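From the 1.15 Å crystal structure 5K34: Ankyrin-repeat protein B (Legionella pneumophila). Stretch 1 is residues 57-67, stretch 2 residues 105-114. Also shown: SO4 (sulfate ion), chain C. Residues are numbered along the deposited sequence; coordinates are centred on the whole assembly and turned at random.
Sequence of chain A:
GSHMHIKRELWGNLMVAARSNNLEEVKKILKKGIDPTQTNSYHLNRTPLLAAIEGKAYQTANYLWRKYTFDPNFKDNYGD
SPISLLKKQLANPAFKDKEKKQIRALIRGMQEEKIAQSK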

# COMPACT_ATOMS: atom_id res chain seq x y z
N ALA A 57 -8.04 -0.52 2.94
CA ALA A 57 -8.29 0.74 2.21
C ALA A 57 -8.06 0.46 0.73
O ALA A 57 -7.14 0.97 0.11
N TYR A 58 -8.93 -0.39 0.16
CA TYR A 58 -8.61 -0.95 -1.15
C TYR A 58 -8.68 0.06 -2.29
O TYR A 58 -7.92 -0.07 -3.24
N GLN A 59 -9.53 1.07 -2.16
CA GLN A 59 -9.54 2.12 -3.20
C GLN A 59 -8.24 2.96 -3.18
O GLN A 59 -7.72 3.22 -4.28
N THR A 60 -7.71 3.22 -2.02
CA THR A 60 -6.45 3.92 -1.93
C THR A 60 -5.31 3.02 -2.47
O THR A 60 -4.43 3.49 -3.17
N ALA A 61 -5.35 1.74 -2.14
CA ALA A 61 -4.34 0.80 -2.67
C ALA A 61 -4.38 0.76 -4.20
O ALA A 61 -3.35 0.78 -4.86
N ASN A 62 -5.59 0.70 -4.77
CA ASN A 62 -5.77 0.72 -6.21
C ASN A 62 -5.20 1.99 -6.82
O ASN A 62 -4.48 1.96 -7.83
N TYR A 63 -5.52 3.14 -6.23
CA TYR A 63 -5.00 4.41 -6.74
C TYR A 63 -3.49 4.40 -6.74
O TYR A 63 -2.85 4.79 -7.73
N LEU A 64 -2.89 4.01 -5.60
CA LEU A 64 -1.44 4.03 -5.49
C LEU A 64 -0.80 3.09 -6.55
O LEU A 64 0.20 3.48 -7.19
N TRP A 65 -1.35 1.89 -6.65
CA TRP A 65 -0.85 0.90 -7.61
C TRP A 65 -0.94 1.43 -9.03
O TRP A 65 0.01 1.23 -9.83
N ARG A 66 -2.01 2.12 -9.37
CA ARG A 66 -2.21 2.60 -10.75
C ARG A 66 -1.35 3.82 -11.04
O ARG A 66 -0.84 3.92 -12.18
N LYS A 67 -1.14 4.69 -10.08
CA LYS A 67 -0.54 6.00 -10.35
C LYS A 67 0.96 5.99 -10.21
O LYS A 67 1.65 6.87 -10.80
N ALA A 105 -8.71 -9.29 -6.92
CA ALA A 105 -8.50 -8.41 -8.07
C ALA A 105 -7.15 -7.67 -7.97
O ALA A 105 -6.46 -7.51 -8.99
N LEU A 106 -6.78 -7.24 -6.77
CA LEU A 106 -5.48 -6.58 -6.57
C LEU A 106 -4.33 -7.58 -6.75
O LEU A 106 -3.34 -7.19 -7.41
N ILE A 107 -4.44 -8.78 -6.23
CA ILE A 107 -3.41 -9.79 -6.46
C ILE A 107 -3.22 -10.03 -7.94
O ILE A 107 -2.11 -10.06 -8.46
N ARG A 108 -4.34 -10.18 -8.64
CA ARG A 108 -4.29 -10.46 -10.06
C ARG A 108 -3.64 -9.36 -10.82
O ARG A 108 -2.76 -9.57 -11.68
N GLY A 109 -4.03 -8.12 -10.54
CA GLY A 109 -3.43 -7.01 -11.20
C GLY A 109 -1.93 -6.94 -10.94
O GLY A 109 -1.12 -6.74 -11.86
N MET A 110 -1.51 -7.10 -9.69
CA MET A 110 -0.11 -7.02 -9.37
C MET A 110 0.71 -8.15 -9.99
O MET A 110 1.82 -7.88 -10.46
N GLN A 111 0.19 -9.37 -10.00
CA GLN A 111 0.96 -10.49 -10.55
C GLN A 111 0.97 -10.49 -12.07
O GLN A 111 1.95 -10.93 -12.69
N GLU A 112 -0.11 -10.04 -12.69
CA GLU A 112 -0.35 -10.33 -14.13
C GLU A 112 -0.24 -9.14 -15.03
O GLU A 112 0.03 -9.31 -16.24
N GLU A 113 -0.47 -7.91 -14.56
CA GLU A 113 -0.38 -6.72 -15.43
C GLU A 113 1.02 -6.50 -15.99
O GLU A 113 2.05 -6.88 -15.43
N LYS A 114 1.01 -5.80 -17.14
CA LYS A 114 2.21 -5.43 -17.85
C LYS A 114 3.09 -4.48 -17.01
O LYS A 114 2.56 -3.60 -16.30

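Two nearly parallel helices, their axes 12° apart and 11.4 Å at closest approach, meet through a small contact that is apolar at its N-terminal end and closed by a buttressed salt bridge at the other. The spacing of the first helix sets the pattern: Tyr58, Ala61 and Trp65 all send CA-to-CB toward the partner, one helical turn after another. Leu106 answers the first two. Its CB leaves sideways, but the side chain, with chi1 m and chi2 t, brings its end nearer, placing Leu106 CD1 3.7 Å from Tyr58 CD1 and 4.4 Å from Ala61 CB. Ala61 falls between Tyr58 and Trp65 along the inward-facing side of the helix. Tyr58 adopts chi1 m, and its hydroxyl is hydrogen-bonded elsewhere in the structure.

Trp65, chi1 t, is the largest contributor from its helix. Met110, with chi1 m and the rest of its chain extended in t, lays CG over one face of the Trp65 indole, 3.7 Å from the centroid of its six-membered ring and almost exactly on its normal, a CH-pi contact. Gly109 leaves room nearby: a CB modelled there would point toward the first helix and clash with Glu113 OE2 at 3.0 Å.

Glu113, just past the helical phi/psi region, gathers the polar end. From the edge of the indole, Trp65 NE1 donates to Glu113 OE1 at 2.9 Å. Arg66 starts sideways, but chi2 p and chi3 p bend its t-started chain so that the guanidinium meets the carboxylate edge-on: Arg66 NH1 donates to Glu113 OE1 and Arg66 NH2 to Glu113 OE2, each at 3.1 Å. One carboxylate thus ties down two consecutive residues.

On the outer side, Gln59 points away, and its NE2 donates to sulfate O4 at 2.9 Å; the ion probably comes from the crystallisation liquor.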

# COMPACT_ATOMS: atom_id res chain seq x y z
CB ALA A 57 -7.35 1.84 2.75
CB TYR A 58 -9.42 -2.24 -1.43
CG TYR A 58 -9.13 -3.31 -0.41
CD1 TYR A 58 -7.85 -3.84 -0.26
CD2 TYR A 58 -10.12 -3.81 0.39
CE1 TYR A 58 -7.56 -4.81 0.68
CE2 TYR A 58 -9.86 -4.82 1.33
CZ TYR A 58 -8.59 -5.29 1.47
OH TYR A 58 -8.37 -6.23 2.45
CB GLN A 59 -10.76 3.03 -3.08
CG GLN A 59 -12.11 2.30 -3.08
CD GLN A 59 -12.66 2.10 -1.69
OE1 GLN A 59 -11.93 1.63 -0.78
NE2 GLN A 59 -13.92 2.46 -1.47
CB THR A 60 -6.19 4.35 -0.48
OG1 THR A 60 -7.15 5.35 -0.12
CG2 THR A 60 -4.78 4.97 -0.31
CB ALA A 61 -4.57 -0.60 -2.12
CB ASN A 62 -7.23 0.54 -6.61
CG ASN A 62 -7.68 -0.91 -6.69
OD1 ASN A 62 -8.42 -1.44 -5.81
ND2 ASN A 62 -7.25 -1.59 -7.72
CB TYR A 63 -5.56 5.57 -5.91
CG TYR A 63 -4.95 6.87 -6.25
CD1 TYR A 63 -3.81 7.31 -5.61
CD2 TYR A 63 -5.51 7.70 -7.25
CE1 TYR A 63 -3.21 8.54 -5.91
CE2 TYR A 63 -4.91 8.92 -7.58
CZ TYR A 63 -3.78 9.33 -6.91
OH TYR A 63 -3.21 10.56 -7.22
CB LEU A 64 -1.00 3.62 -4.06
CG LEU A 64 -1.30 4.71 -3.00
CD1 LEU A 64 -1.10 4.12 -1.61
CD2 LEU A 64 -0.42 5.93 -3.17
CB TRP A 65 -1.67 -0.39 -7.47
CG TRP A 65 -1.32 -1.40 -8.52
CD1 TRP A 65 -2.10 -1.72 -9.62
CD2 TRP A 65 -0.08 -2.09 -8.69
NE1 TRP A 65 -1.42 -2.63 -10.40
CE2 TRP A 65 -0.18 -2.85 -9.87
CE3 TRP A 65 1.09 -2.18 -7.93
CZ2 TRP A 65 0.86 -3.67 -10.33
CZ3 TRP A 65 2.12 -3.00 -8.39
CH2 TRP A 65 1.99 -3.74 -9.57
CB ARG A 66 -3.71 2.92 -10.92
CG ARG A 66 -4.13 3.28 -12.35
CD ARG A 66 -3.82 2.18 -13.40
NE ARG A 66 -4.58 0.93 -13.22
CZ ARG A 66 -4.03 -0.30 -13.20
NH1 ARG A 66 -2.73 -0.43 -13.38
NH2 ARG A 66 -4.79 -1.36 -12.98
CB LYS A 67 -1.15 7.05 -9.44
CG LYS A 67 -2.58 7.46 -9.87
CD LYS A 67 -2.61 8.22 -11.20
CE LYS A 67 -4.03 8.42 -11.68
NZ LYS A 67 -4.01 8.89 -13.09
CB ALA A 105 -9.65 -7.42 -8.19
CB LEU A 106 -5.42 -5.91 -5.19
CG LEU A 106 -6.12 -4.60 -5.05
CD1 LEU A 106 -6.43 -4.24 -3.62
CD2 LEU A 106 -5.29 -3.47 -5.69
CB ILE A 107 -3.72 -11.10 -5.73
CG1 ILE A 107 -3.68 -10.90 -4.21
CG2 ILE A 107 -2.73 -12.19 -6.17
CD1 ILE A 107 -4.32 -12.01 -3.44
CB ARG A 108 -5.73 -10.75 -10.55
CG ARG A 108 -5.75 -11.11 -12.04
CD ARG A 108 -7.15 -11.08 -12.63
NE ARG A 108 -7.68 -9.70 -12.59
CZ ARG A 108 -7.22 -8.63 -13.27
NH1 ARG A 108 -6.20 -8.67 -14.17
NH2 ARG A 108 -7.81 -7.44 -13.05
CB MET A 110 0.09 -7.03 -7.87
CG MET A 110 -0.41 -5.72 -7.21
SD MET A 110 -0.22 -5.77 -5.41
CE MET A 110 -1.04 -4.26 -4.97
CB GLN A 111 0.40 -11.80 -10.04
CG GLN A 111 0.62 -12.02 -8.56
CD GLN A 111 0.33 -13.45 -8.15
OE1 GLN A 111 -0.69 -14.00 -8.52
NE2 GLN A 111 1.26 -14.07 -7.42
CB GLU A 112 -1.68 -11.06 -14.33
CG GLU A 112 -1.73 -12.32 -13.48
CD GLU A 112 -2.96 -13.19 -13.66
OE1 GLU A 112 -3.55 -13.23 -14.76
OE2 GLU A 112 -3.28 -13.92 -12.70
CB GLU A 113 -0.84 -5.47 -14.69
CG GLU A 113 -2.36 -5.41 -14.57
CD GLU A 113 -2.85 -4.31 -13.61
OE1 GLU A 113 -2.08 -3.46 -13.11
OE2 GLU A 113 -4.10 -4.34 -13.39
CB LYS A 114 1.75 -4.76 -19.18
CG LYS A 114 2.83 -4.14 -20.02
CD LYS A 114 2.23 -3.41 -21.21
CE LYS A 114 3.37 -2.84 -22.01
NZ LYS A 114 3.00 -2.31 -23.34
S SO4 C . -14.68 2.95 2.83
O1 SO4 C . -15.88 3.75 3.28
O2 SO4 C . -13.40 3.46 3.53
O3 SO4 C . -14.90 1.50 3.06
O4 SO4 C . -14.53 2.97 1.35